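Local atomic coordinates of inositol 2-dehydrogenase (PDB entry 4HKT), a protein that catalyses the NAD(+)-dependent oxidation of myo-inositol to scyllo-inosose, the first step in breaking myo-inositol down to acetyl-CoA. Residues 20-23 with 27-30; 83-88 with 111-116; 98-103 with 310-315; 130-135 with 238-243; 157-162 with 204-209. All blocks are in the same frame, centred on the assembly; numbering follows the deposited sequence.

Contact 1 (20-23 with 27-30); sequences KAVS and DARL. With NA (sodium ion), chain C.
The first beta-alpha-beta unit of the NAD-binding Rossmann fold makes its second turn here: V22, near the end of helix 13-24, packs against A28 and L30, which open strand 28-34. V22 carries the apolar part with a single methyl. Its CG1 lies 4.0 Å from L30 CB and 4.2 Å from A28 CB, so it sits between two alternate residues that face the helix from the same side of the strand. Because that methyl stands trans to the backbone nitrogen (chi1 164°), it is carried over the strand backbone as well, 3.9 Å from L30 N. The side chains of V22 and L30 meet at about a right angle. F6 of strand 4-9 also touches both V22 and A28, and I292 of helix 281-297 covers A28. The turn joining helix to strand is tied by a sodium ion, which takes backbone carbonyl oxygens alone from these two segments; the carbonyl of N25, within the turn, supplies a third ligand. Three carbonyl dipoles thus converge on one cation, which would offset their mutual repulsion. The ion lies 2.5 Å from S23 O and 2.4 Å from A28 O.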
# COMPACT_ATOMS: atom_id res chain seq x y z
N LYS B 20 6.12 -20.75 -25.18
CA LYS B 20 7.09 -19.90 -24.47
C LYS B 20 7.62 -20.59 -23.23
O LYS B 20 8.83 -20.55 -22.96
CB LYS B 20 6.48 -18.55 -24.07
CG LYS B 20 7.41 -17.69 -23.22
CD LYS B 20 6.94 -16.24 -23.08
CE LYS B 20 8.12 -15.37 -22.66
NZ LYS B 20 7.74 -13.99 -22.24
N ALA B 21 6.74 -21.21 -22.44
CA ALA B 21 7.19 -21.82 -21.18
C ALA B 21 8.02 -23.07 -21.43
O ALA B 21 8.97 -23.34 -20.70
CB ALA B 21 6.00 -22.14 -20.28
N VAL B 22 7.65 -23.86 -22.44
CA VAL B 22 8.41 -25.07 -22.77
C VAL B 22 9.77 -24.66 -23.27
O VAL B 22 10.79 -25.20 -22.84
CB VAL B 22 7.71 -25.90 -23.86
CG1 VAL B 22 8.67 -26.92 -24.46
CG2 VAL B 22 6.50 -26.60 -23.28
N SER B 23 9.77 -23.69 -24.19
CA SER B 23 10.99 -23.13 -24.73
C SER B 23 11.91 -22.65 -23.61
O SER B 23 13.10 -22.99 -23.59
CB SER B 23 10.69 -21.97 -25.68
OG SER B 23 11.88 -21.35 -26.10
N ASP B 27 15.23 -28.12 -19.19
CA ASP B 27 15.13 -29.57 -19.39
C ASP B 27 14.21 -30.02 -20.53
O ASP B 27 13.98 -31.21 -20.68
CB ASP B 27 14.69 -30.23 -18.09
CG ASP B 27 15.71 -30.08 -17.00
OD1 ASP B 27 16.91 -30.26 -17.29
OD2 ASP B 27 15.32 -29.78 -15.85
N ALA B 28 13.72 -29.09 -21.34
CA ALA B 28 12.69 -29.42 -22.32
C ALA B 28 13.00 -28.85 -23.67
O ALA B 28 13.62 -27.79 -23.75
CB ALA B 28 11.35 -28.88 -21.86
N ARG B 29 12.55 -29.54 -24.72
CA ARG B 29 12.67 -29.03 -26.08
C ARG B 29 11.32 -29.13 -26.78
O ARG B 29 10.67 -30.17 -26.75
CB ARG B 29 13.71 -29.84 -26.89
CG ARG B 29 13.93 -29.32 -28.33
CD ARG B 29 14.77 -30.26 -29.21
NE ARG B 29 16.02 -30.67 -28.56
CZ ARG B 29 16.25 -31.86 -27.99
NH1 ARG B 29 15.33 -32.81 -28.00
NH2 ARG B 29 17.43 -32.09 -27.42
N LEU B 30 10.94 -28.07 -27.47
CA LEU B 30 9.77 -28.09 -28.32
C LEU B 30 10.17 -28.63 -29.69
O LEU B 30 10.96 -28.01 -30.42
CB LEU B 30 9.17 -26.70 -28.44
CG LEU B 30 7.89 -26.63 -29.26
CD1 LEU B 30 6.80 -27.48 -28.63
CD2 LEU B 30 7.43 -25.19 -29.37
NA NA C . 13.76 -25.41 -23.79

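Contact 2 (83-88 with 111-116); sequences FARAGK and SDTKAK. With EDO (1,2-ethanediol), chain T.
Two helix ends lie side by side where A84 meets T113 and A115, with the CA atoms of A84 and A115 only 5.2 Å apart. Each helix stops in a Schellman motif, G87 and K114 being the residues of positive phi, and each chain then turns toward the parallel sheet of the Rossmann domain. The small side chain of A84 lets the backbones come this close: its CB packs on A115 CB at 3.6 Å and lies 3.5 Å from T113 OG1. With chi1 at 63°, that hydroxyl sits between T113's own nitrogen and carbonyl carbon, and it is hydrogen-bonded to V109 O one helical turn back. The T113 methyl CG2 reaches R85 CG at 4.1 Å, the two side chains crossing at about a right angle. Beyond that point the R85 chain runs out extended. Past A84 and A115, where both chains leave their helices, a water spans the gap, donating to K88 O at 2.8 Å and accepting from K116 N at 3.0 Å. The chemistry is therefore divided: methyl packing brings the helix ends together, while between residues 83-88 and 111-116 the polar link is water-mediated, and direct backbone pairing begins with K116 and I90 of strand 89-93.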
# COMPACT_ATOMS: atom_id res chain seq x y z
N PHE B 83 -3.30 -40.12 -26.30
CA PHE B 83 -1.90 -39.97 -25.95
C PHE B 83 -1.52 -40.83 -24.76
O PHE B 83 -0.36 -41.30 -24.67
CB PHE B 83 -1.51 -38.48 -25.85
CG PHE B 83 -1.32 -37.85 -27.18
CD1 PHE B 83 -0.07 -37.83 -27.78
CD2 PHE B 83 -2.39 -37.34 -27.89
CE1 PHE B 83 0.11 -37.27 -29.04
CE2 PHE B 83 -2.22 -36.76 -29.13
CZ PHE B 83 -0.96 -36.74 -29.71
N ALA B 84 -2.49 -41.10 -23.88
CA ALA B 84 -2.33 -42.03 -22.80
C ALA B 84 -2.00 -43.42 -23.37
O ALA B 84 -1.01 -44.08 -22.95
CB ALA B 84 -3.58 -42.14 -21.95
N ARG B 85 -2.85 -43.88 -24.28
CA ARG B 85 -2.60 -45.17 -24.93
C ARG B 85 -1.31 -45.21 -25.73
O ARG B 85 -0.68 -46.26 -25.83
CB ARG B 85 -3.77 -45.54 -25.82
CG ARG B 85 -4.93 -46.03 -25.00
CD ARG B 85 -6.16 -46.20 -25.87
NE ARG B 85 -7.19 -46.86 -25.13
CZ ARG B 85 -8.41 -46.38 -24.94
NH1 ARG B 85 -8.80 -45.24 -25.49
NH2 ARG B 85 -9.24 -47.08 -24.20
N ALA B 86 -0.90 -44.09 -26.29
CA ALA B 86 0.37 -44.03 -27.01
C ALA B 86 1.61 -43.91 -26.13
O ALA B 86 2.73 -43.89 -26.65
CB ALA B 86 0.35 -42.90 -28.01
N GLY B 87 1.43 -43.79 -24.81
CA GLY B 87 2.54 -43.71 -23.87
C GLY B 87 3.16 -42.33 -23.71
O GLY B 87 4.25 -42.23 -23.18
N LYS B 88 2.51 -41.27 -24.16
CA LYS B 88 3.04 -39.92 -23.94
C LYS B 88 2.59 -39.45 -22.57
O LYS B 88 1.52 -39.86 -22.11
CB LYS B 88 2.55 -38.94 -25.00
CG LYS B 88 3.40 -38.84 -26.27
CD LYS B 88 3.34 -40.07 -27.15
CE LYS B 88 4.06 -39.79 -28.46
NZ LYS B 88 4.39 -41.01 -29.24
N SER B 111 -5.85 -44.05 -15.84
CA SER B 111 -5.47 -44.98 -14.77
C SER B 111 -5.06 -46.37 -15.32
O SER B 111 -4.03 -46.92 -14.91
CB SER B 111 -6.61 -45.12 -13.77
OG SER B 111 -6.24 -46.03 -12.77
N ASP B 112 -5.83 -46.92 -16.27
CA ASP B 112 -5.50 -48.23 -16.85
C ASP B 112 -4.15 -48.27 -17.58
O ASP B 112 -3.48 -49.29 -17.55
CB ASP B 112 -6.62 -48.73 -17.77
CG ASP B 112 -7.86 -49.17 -17.01
OD1 ASP B 112 -7.83 -49.32 -15.78
OD2 ASP B 112 -8.91 -49.34 -17.66
N THR B 113 -3.76 -47.17 -18.22
CA THR B 113 -2.50 -47.12 -18.97
C THR B 113 -1.34 -46.57 -18.16
O THR B 113 -0.23 -46.39 -18.69
CB THR B 113 -2.64 -46.27 -20.25
OG1 THR B 113 -2.95 -44.91 -19.93
CG2 THR B 113 -3.74 -46.84 -21.13
N LYS B 114 -1.60 -46.25 -16.90
CA LYS B 114 -0.59 -45.61 -16.03
C LYS B 114 0.03 -44.38 -16.66
O LYS B 114 1.25 -44.11 -16.55
CB LYS B 114 0.48 -46.64 -15.63
CG LYS B 114 -0.08 -47.72 -14.71
CD LYS B 114 0.55 -49.09 -14.94
CE LYS B 114 1.62 -49.44 -13.92
NZ LYS B 114 1.05 -50.10 -12.71
N ALA B 115 -0.82 -43.61 -17.33
CA ALA B 115 -0.44 -42.36 -17.94
C ALA B 115 -0.28 -41.26 -16.88
O ALA B 115 -0.92 -41.28 -15.84
CB ALA B 115 -1.45 -41.96 -19.01
N LYS B 116 0.57 -40.32 -17.20
CA LYS B 116 0.79 -39.12 -16.42
C LYS B 116 -0.04 -38.02 -17.07
O LYS B 116 0.09 -37.77 -18.26
CB LYS B 116 2.27 -38.74 -16.47
CG LYS B 116 3.21 -39.76 -15.83
CD LYS B 116 4.64 -39.23 -15.87
CE LYS B 116 5.63 -40.20 -15.24
NZ LYS B 116 5.65 -41.50 -15.97
C1 EDO T . -6.71 -44.36 -28.13
O1 EDO T . -7.93 -43.72 -27.78
C2 EDO T . -6.33 -44.06 -29.55
O2 EDO T . -5.80 -45.23 -30.09
O HOH W 1 2.24 -40.86 -19.64

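Contact 3 (98-103 with 310-315); sequences LDAERV and AALALA. With EDO (1,2-ethanediol), chain D.
The start of helix 100-112 faces the middle of helix 305-324, the backbones coming nearest at A100 and L312 with 7.0 Å between their CA atoms. L312 fills that gap almost by itself. Its CG is trans to the backbone nitrogen (chi1 -180°), which sends the forked end straight across to the other segment. CD2 enters the first turn of helix 100-112, 3.8 Å from V103 CG2 and 4.1 Å from A100 CB, and CD1 lies 3.8 Å from L98 O. That carbonyl oxygen accepts a hydrogen bond from O1 of a bound 1,2-ethanediol, so its polar need is met away from the leucine methyls. The turn that receives L312 is fixed by D99 at the N-cap: its OD2 accepts from R102 N at 3.0 Å in a fairly straight bond (166°), using the anti side of the carboxylate with the donor 22° out of plane. The guanidinium of R102 pairs with D78 and E81, and V103 also packs on L309, one turn before L312. This is helix-on-helix packing at a capped N-terminus, and it joins the Rossmann domain to a C-terminal helix whose other side, through A311, L314 and A315, rests on helix 168-184.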
# COMPACT_ATOMS: atom_id res chain seq x y z
N LEU B 98 -16.49 -30.99 -20.67
CA LEU B 98 -17.57 -30.33 -19.95
C LEU B 98 -18.54 -31.29 -19.29
O LEU B 98 -19.36 -30.87 -18.47
CB LEU B 98 -18.30 -29.33 -20.85
CG LEU B 98 -17.36 -28.22 -21.33
CD1 LEU B 98 -18.03 -27.34 -22.38
CD2 LEU B 98 -16.87 -27.37 -20.18
N ASP B 99 -18.46 -32.58 -19.61
CA ASP B 99 -19.40 -33.56 -19.11
C ASP B 99 -18.71 -34.50 -18.13
O ASP B 99 -17.79 -35.19 -18.50
CB ASP B 99 -19.98 -34.39 -20.28
CG ASP B 99 -20.97 -35.44 -19.83
OD1 ASP B 99 -22.15 -35.28 -20.11
OD2 ASP B 99 -20.59 -36.43 -19.20
N ALA B 100 -19.21 -34.58 -16.90
CA ALA B 100 -18.45 -35.25 -15.84
C ALA B 100 -18.33 -36.77 -16.08
O ALA B 100 -17.32 -37.40 -15.74
CB ALA B 100 -19.08 -34.96 -14.47
N GLU B 101 -19.38 -37.35 -16.66
CA GLU B 101 -19.34 -38.75 -17.02
C GLU B 101 -18.23 -39.03 -18.05
O GLU B 101 -17.46 -39.98 -17.89
CB GLU B 101 -20.70 -39.21 -17.57
CG GLU B 101 -20.80 -40.73 -17.65
CD GLU B 101 -21.14 -41.41 -16.31
OE1 GLU B 101 -20.54 -41.09 -15.24
OE2 GLU B 101 -22.04 -42.29 -16.32
N ARG B 102 -18.15 -38.22 -19.09
CA ARG B 102 -17.00 -38.30 -20.05
C ARG B 102 -15.64 -38.17 -19.37
O ARG B 102 -14.67 -38.87 -19.75
CB ARG B 102 -17.12 -37.19 -21.10
CG ARG B 102 -16.12 -37.21 -22.25
CD ARG B 102 -16.27 -38.47 -23.11
NE ARG B 102 -15.15 -38.67 -24.02
CZ ARG B 102 -14.05 -39.38 -23.74
NH1 ARG B 102 -13.86 -39.96 -22.54
NH2 ARG B 102 -13.15 -39.55 -24.69
N VAL B 103 -15.54 -37.26 -18.40
CA VAL B 103 -14.27 -37.05 -17.67
C VAL B 103 -13.90 -38.32 -16.95
O VAL B 103 -12.76 -38.77 -16.98
CB VAL B 103 -14.35 -35.89 -16.67
CG1 VAL B 103 -13.08 -35.85 -15.83
CG2 VAL B 103 -14.64 -34.56 -17.36
N ALA B 310 -12.97 -32.71 -9.91
CA ALA B 310 -13.52 -32.06 -8.72
C ALA B 310 -14.01 -30.63 -8.98
O ALA B 310 -15.09 -30.24 -8.50
CB ALA B 310 -12.47 -32.07 -7.61
N ALA B 311 -13.25 -29.85 -9.74
CA ALA B 311 -13.64 -28.49 -10.06
C ALA B 311 -14.88 -28.43 -10.94
O ALA B 311 -15.74 -27.60 -10.76
CB ALA B 311 -12.46 -27.76 -10.68
N LEU B 312 -15.00 -29.36 -11.88
CA LEU B 312 -16.16 -29.45 -12.75
C LEU B 312 -17.40 -29.85 -11.96
O LEU B 312 -18.44 -29.27 -12.18
CB LEU B 312 -15.91 -30.44 -13.87
CG LEU B 312 -17.05 -30.63 -14.85
CD1 LEU B 312 -17.28 -29.35 -15.63
CD2 LEU B 312 -16.75 -31.79 -15.79
N ALA B 313 -17.25 -30.76 -11.00
CA ALA B 313 -18.39 -31.19 -10.18
C ALA B 313 -18.88 -30.00 -9.35
O ALA B 313 -20.08 -29.83 -9.19
CB ALA B 313 -18.03 -32.39 -9.31
N LEU B 314 -17.96 -29.15 -8.89
CA LEU B 314 -18.38 -27.93 -8.20
C LEU B 314 -19.10 -27.00 -9.15
O LEU B 314 -20.12 -26.42 -8.78
CB LEU B 314 -17.21 -27.21 -7.53
CG LEU B 314 -16.53 -28.06 -6.44
CD1 LEU B 314 -15.18 -27.52 -6.06
CD2 LEU B 314 -17.36 -28.19 -5.20
N ALA B 315 -18.58 -26.84 -10.38
CA ALA B 315 -19.27 -26.00 -11.35
C ALA B 315 -20.68 -26.54 -11.64
O ALA B 315 -21.65 -25.75 -11.68
CB ALA B 315 -18.46 -25.83 -12.65
C1 EDO D . -21.71 -29.05 -19.45
O1 EDO D . -21.85 -30.43 -19.77
C2 EDO D . -21.61 -28.19 -20.71
O2 EDO D . -22.82 -27.45 -20.87

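Contact 4 (130-135 with 238-243); sequences MAVRKA and QRIEVH. With EDO (1,2-ethanediol), chain E.
I240 takes chi1 near +60°, placing CG1 between its own backbone nitrogen and carbonyl carbon, and then runs out straight (chi2 168°), so that CD1 stands off the strand against V132. On the helix, V132 has CG1 trans to its backbone nitrogen (chi1 169°) and spreads both methyls toward the strand. CD1 of I240 lies in the fork of the valine, 3.9 Å from V132 CG2 and likewise 3.9 Å from V132 CG1; the two side chains lie alongside, pointing opposite ways. V242, two residues along and on the same side of the strand, makes a looser touch, its CG2 being 4.4 Å from V132 CG1. With CA atoms no closer than 8.3 Å, these branched side chains alone bridge helix and strand. E241, between them, points away, and its OE2 pairs with R152 and R239 of a second subunit. The contact lies in the C-terminal domain, where helix 127-137 covers one face of the mixed sheet. Strand 237-244 runs antiparallel between strands 144-152 and 248-251; V249 and A251 of the latter also pack on V132, and I259 of a third subunit closes on the same valine.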
# COMPACT_ATOMS: atom_id res chain seq x y z
N MSE B 130 1.19 -19.50 -4.43
CA MSE B 130 1.92 -20.63 -3.80
C MSE B 130 2.39 -20.25 -2.42
O MSE B 130 2.31 -21.05 -1.48
CB MSE B 130 3.15 -21.07 -4.62
CG MSE B 130 2.79 -22.00 -5.74
SE MSE B 130 4.41 -22.52 -6.77
CE MSE B 130 5.35 -23.55 -5.36
N ALA B 131 2.87 -19.02 -2.30
CA ALA B 131 3.33 -18.50 -1.01
C ALA B 131 2.17 -18.34 -0.01
O ALA B 131 2.36 -18.49 1.20
CB ALA B 131 4.08 -17.19 -1.21
N VAL B 132 0.96 -18.07 -0.50
CA VAL B 132 -0.20 -18.06 0.39
C VAL B 132 -0.38 -19.45 0.94
O VAL B 132 -0.47 -19.64 2.15
CB VAL B 132 -1.47 -17.56 -0.32
CG1 VAL B 132 -2.69 -17.81 0.55
CG2 VAL B 132 -1.37 -16.09 -0.70
N ARG B 133 -0.40 -20.45 0.06
CA ARG B 133 -0.58 -21.82 0.48
C ARG B 133 0.54 -22.31 1.46
O ARG B 133 0.26 -22.98 2.47
CB ARG B 133 -0.66 -22.70 -0.75
CG ARG B 133 -0.69 -24.17 -0.45
CD ARG B 133 -2.04 -24.57 0.09
NE ARG B 133 -1.95 -25.32 1.32
CZ ARG B 133 -2.95 -25.48 2.20
NH1 ARG B 133 -4.17 -24.99 1.98
NH2 ARG B 133 -2.73 -26.17 3.31
N LYS B 134 1.78 -21.97 1.15
CA LYS B 134 2.94 -22.28 2.00
C LYS B 134 2.81 -21.66 3.41
O LYS B 134 3.12 -22.28 4.44
CB LYS B 134 4.23 -21.83 1.30
CG LYS B 134 5.49 -21.99 2.16
CD LYS B 134 6.79 -21.88 1.36
CE LYS B 134 7.86 -22.83 1.93
NZ LYS B 134 8.13 -22.54 3.37
N ALA B 135 2.33 -20.42 3.47
CA ALA B 135 2.09 -19.78 4.75
C ALA B 135 1.06 -20.55 5.54
O ALA B 135 1.23 -20.73 6.76
CB ALA B 135 1.68 -18.33 4.56
N GLN B 238 -7.34 -10.70 -9.73
CA GLN B 238 -7.09 -12.05 -9.28
C GLN B 238 -6.63 -12.00 -7.84
O GLN B 238 -5.44 -11.94 -7.56
CB GLN B 238 -5.98 -12.73 -10.13
CG GLN B 238 -6.25 -12.86 -11.62
CD GLN B 238 -7.14 -14.02 -11.92
OE1 GLN B 238 -6.68 -15.15 -12.05
NE2 GLN B 238 -8.43 -13.76 -12.04
N ARG B 239 -7.59 -12.01 -6.91
CA ARG B 239 -7.26 -11.95 -5.49
C ARG B 239 -7.69 -13.17 -4.73
O ARG B 239 -8.70 -13.78 -5.05
CB ARG B 239 -7.90 -10.74 -4.87
CG ARG B 239 -7.16 -9.47 -5.18
CD ARG B 239 -7.99 -8.32 -4.64
NE ARG B 239 -9.09 -7.97 -5.52
CZ ARG B 239 -10.24 -7.43 -5.12
NH1 ARG B 239 -10.49 -7.24 -3.84
NH2 ARG B 239 -11.17 -7.10 -6.01
N ILE B 240 -6.91 -13.53 -3.72
CA ILE B 240 -7.30 -14.58 -2.80
C ILE B 240 -6.97 -14.09 -1.39
O ILE B 240 -6.01 -13.32 -1.16
CB ILE B 240 -6.62 -15.92 -3.07
CG1 ILE B 240 -5.08 -15.79 -2.95
CG2 ILE B 240 -7.00 -16.46 -4.44
CD1 ILE B 240 -4.36 -17.13 -2.92
N GLU B 241 -7.78 -14.55 -0.47
CA GLU B 241 -7.63 -14.21 0.93
C GLU B 241 -8.09 -15.37 1.78
O GLU B 241 -9.12 -16.02 1.45
CB GLU B 241 -8.43 -12.95 1.25
CG GLU B 241 -8.27 -12.56 2.71
CD GLU B 241 -9.14 -11.40 3.17
OE1 GLU B 241 -9.97 -10.89 2.40
OE2 GLU B 241 -8.97 -11.00 4.35
N VAL B 242 -7.37 -15.65 2.87
CA VAL B 242 -7.69 -16.75 3.74
C VAL B 242 -7.60 -16.29 5.21
O VAL B 242 -6.52 -15.87 5.69
CB VAL B 242 -6.77 -17.95 3.52
CG1 VAL B 242 -7.23 -19.10 4.40
CG2 VAL B 242 -6.74 -18.36 2.07
N HIS B 243 -8.74 -16.31 5.87
CA HIS B 243 -8.84 -15.96 7.28
C HIS B 243 -8.77 -17.27 8.04
O HIS B 243 -9.47 -18.21 7.68
CB HIS B 243 -10.13 -15.24 7.56
CG HIS B 243 -10.35 -14.92 9.00
ND1 HIS B 243 -9.55 -14.05 9.71
CD2 HIS B 243 -11.31 -15.34 9.87
CE1 HIS B 243 -9.98 -13.96 10.95
NE2 HIS B 243 -11.06 -14.71 11.07
C1 EDO E . -3.79 -9.54 4.88
O1 EDO E . -4.02 -8.33 4.14
C2 EDO E . -5.06 -10.39 4.90
O2 EDO E . -6.08 -9.79 5.72

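Contact 5 (157-162 with 204-209); sequences PPVDYI and GDAGDY. With EDO (1,2-ethanediol), chain Y.
D208 OD1 is gripped twice: it takes the backbone N-H of I168, from the start of helix 168-184, and a weak bond from Y209 N at 2.9 Å, while the rest of this buried side chain packs on I162. D208 comes just after the Schellman motif that ends helix 201-205. There G207 has positive phi, and G207 N bonds back to A206's neighbour G204, at its O, over 2.9 Å, which turns the chain toward strand 211-218 of the C-terminal domain. Facing it is the short helix 159-163, with P158 at the N-cap position and its first turn closed by a backbone bond from I162 N to P158 O.

The A206 methyl faces two side chains one turn apart on that helix: its CB is 4.2 Å from V159 CG1 and 4.0 Å from I162 CG2. The isoleucine owes its reach to a chi1 of -73°, which puts the CG2 methyl trans to the backbone nitrogen, and the same methyl also touches the D208 side chain, 3.7 Å from D208 CB. The axes of I162 and D208 run at a slant to each other. Beside the small apolar contact, A206 O accepts a hydrogen bond from O2 of a bound 1,2-ethanediol at 2.7 Å. I203 of helix 201-205 backs both I162 and D208. With OD1 held by its two donors, the other carboxylate oxygen is turned to the isoleucine, D208 OD2 lying 3.6 Å from I162 CG2.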
# COMPACT_ATOMS: atom_id res chain seq x y z
N PRO B 157 -15.76 -13.00 -23.25
CA PRO B 157 -15.51 -13.59 -24.54
C PRO B 157 -16.72 -13.39 -25.46
O PRO B 157 -17.78 -13.00 -25.00
CB PRO B 157 -15.27 -15.06 -24.21
CG PRO B 157 -16.05 -15.31 -22.96
CD PRO B 157 -16.15 -14.00 -22.23
N PRO B 158 -16.52 -13.62 -26.77
CA PRO B 158 -17.59 -13.43 -27.74
C PRO B 158 -18.64 -14.52 -27.65
O PRO B 158 -18.38 -15.62 -27.12
CB PRO B 158 -16.85 -13.45 -29.09
CG PRO B 158 -15.58 -14.23 -28.85
CD PRO B 158 -15.23 -13.98 -27.41
N VAL B 159 -19.82 -14.26 -28.19
CA VAL B 159 -20.92 -15.22 -28.12
C VAL B 159 -20.61 -16.61 -28.68
O VAL B 159 -21.04 -17.62 -28.09
CB VAL B 159 -22.19 -14.61 -28.76
CG1 VAL B 159 -23.23 -15.68 -29.05
CG2 VAL B 159 -22.74 -13.52 -27.83
N ASP B 160 -19.89 -16.71 -29.81
CA ASP B 160 -19.59 -18.03 -30.39
C ASP B 160 -18.76 -18.89 -29.39
O ASP B 160 -18.99 -20.10 -29.22
CB ASP B 160 -18.88 -17.91 -31.76
CG ASP B 160 -17.60 -17.08 -31.71
OD1 ASP B 160 -17.26 -16.56 -30.63
OD2 ASP B 160 -16.94 -16.90 -32.76
N TYR B 161 -17.84 -18.25 -28.69
CA TYR B 161 -17.08 -18.92 -27.64
C TYR B 161 -18.01 -19.29 -26.46
O TYR B 161 -17.99 -20.42 -25.97
CB TYR B 161 -15.94 -18.03 -27.14
CG TYR B 161 -15.16 -18.73 -26.07
CD1 TYR B 161 -14.00 -19.47 -26.38
CD2 TYR B 161 -15.62 -18.73 -24.74
CE1 TYR B 161 -13.31 -20.17 -25.39
CE2 TYR B 161 -14.93 -19.39 -23.75
CZ TYR B 161 -13.79 -20.12 -24.07
OH TYR B 161 -13.13 -20.79 -23.07
N ILE B 162 -18.80 -18.34 -26.00
CA ILE B 162 -19.77 -18.62 -24.91
C ILE B 162 -20.59 -19.87 -25.15
O ILE B 162 -20.65 -20.76 -24.28
CB ILE B 162 -20.64 -17.41 -24.65
CG1 ILE B 162 -19.76 -16.36 -23.94
CG2 ILE B 162 -21.86 -17.79 -23.80
CD1 ILE B 162 -20.32 -14.99 -23.93
N GLY B 204 -26.68 -13.17 -21.84
CA GLY B 204 -27.95 -13.76 -21.43
C GLY B 204 -28.72 -14.41 -22.55
O GLY B 204 -29.26 -15.51 -22.40
N ASP B 205 -28.79 -13.75 -23.70
CA ASP B 205 -29.48 -14.33 -24.86
C ASP B 205 -28.82 -15.64 -25.28
O ASP B 205 -29.48 -16.57 -25.75
CB ASP B 205 -29.48 -13.34 -26.05
CG ASP B 205 -30.31 -12.09 -25.79
OD1 ASP B 205 -31.22 -12.11 -24.90
OD2 ASP B 205 -30.06 -11.07 -26.46
N ALA B 206 -27.50 -15.74 -25.10
CA ALA B 206 -26.79 -16.99 -25.39
C ALA B 206 -27.00 -18.08 -24.32
O ALA B 206 -26.46 -19.16 -24.44
CB ALA B 206 -25.30 -16.71 -25.58
N GLY B 207 -27.75 -17.79 -23.27
CA GLY B 207 -27.96 -18.80 -22.22
C GLY B 207 -26.93 -18.82 -21.09
O GLY B 207 -26.87 -19.79 -20.34
N ASP B 208 -26.17 -17.73 -20.93
CA ASP B 208 -25.09 -17.69 -19.95
C ASP B 208 -25.34 -16.51 -18.98
O ASP B 208 -26.25 -15.73 -19.15
CB ASP B 208 -23.73 -17.55 -20.65
CG ASP B 208 -22.57 -18.03 -19.80
OD1 ASP B 208 -22.78 -18.65 -18.69
OD2 ASP B 208 -21.41 -17.77 -20.23
N TYR B 209 -24.49 -16.42 -17.96
CA TYR B 209 -24.53 -15.36 -17.02
C TYR B 209 -23.17 -14.71 -17.10
O TYR B 209 -22.18 -15.36 -17.50
CB TYR B 209 -24.76 -15.94 -15.60
CG TYR B 209 -26.12 -16.60 -15.37
CD1 TYR B 209 -27.27 -15.82 -15.18
CD2 TYR B 209 -26.25 -17.99 -15.27
CE1 TYR B 209 -28.51 -16.40 -14.96
CE2 TYR B 209 -27.49 -18.57 -15.04
CZ TYR B 209 -28.61 -17.77 -14.89
OH TYR B 209 -29.82 -18.38 -14.63
C1 EDO Y . -23.29 -21.49 -21.87
O1 EDO Y . -23.67 -22.84 -21.55
C2 EDO Y . -23.83 -21.18 -23.25
O2 EDO Y . -25.26 -21.21 -23.23

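Along the chain, contact 1 closes before contact 2 opens. Both belong to the Rossmann domain, where their centres are about 21 Å apart and their helices flank the same parallel sheet. Contact 3 shares helix 100-112 with contact 2 and pairs it with helix 305-324, more than 200 residues on. Contact 5 is nested inside contact 4, and both lie in the loop that contact 3 closes, so most of the mixed-sheet domain lies in sequence between the two partners of contact 3, and helix 305-324 comes back to the Rossmann half. None of the five touch; contact 3 comes within about 7 Å, nearest atoms, of both contacts 2 and 5. Contact 4 alone meets other subunits.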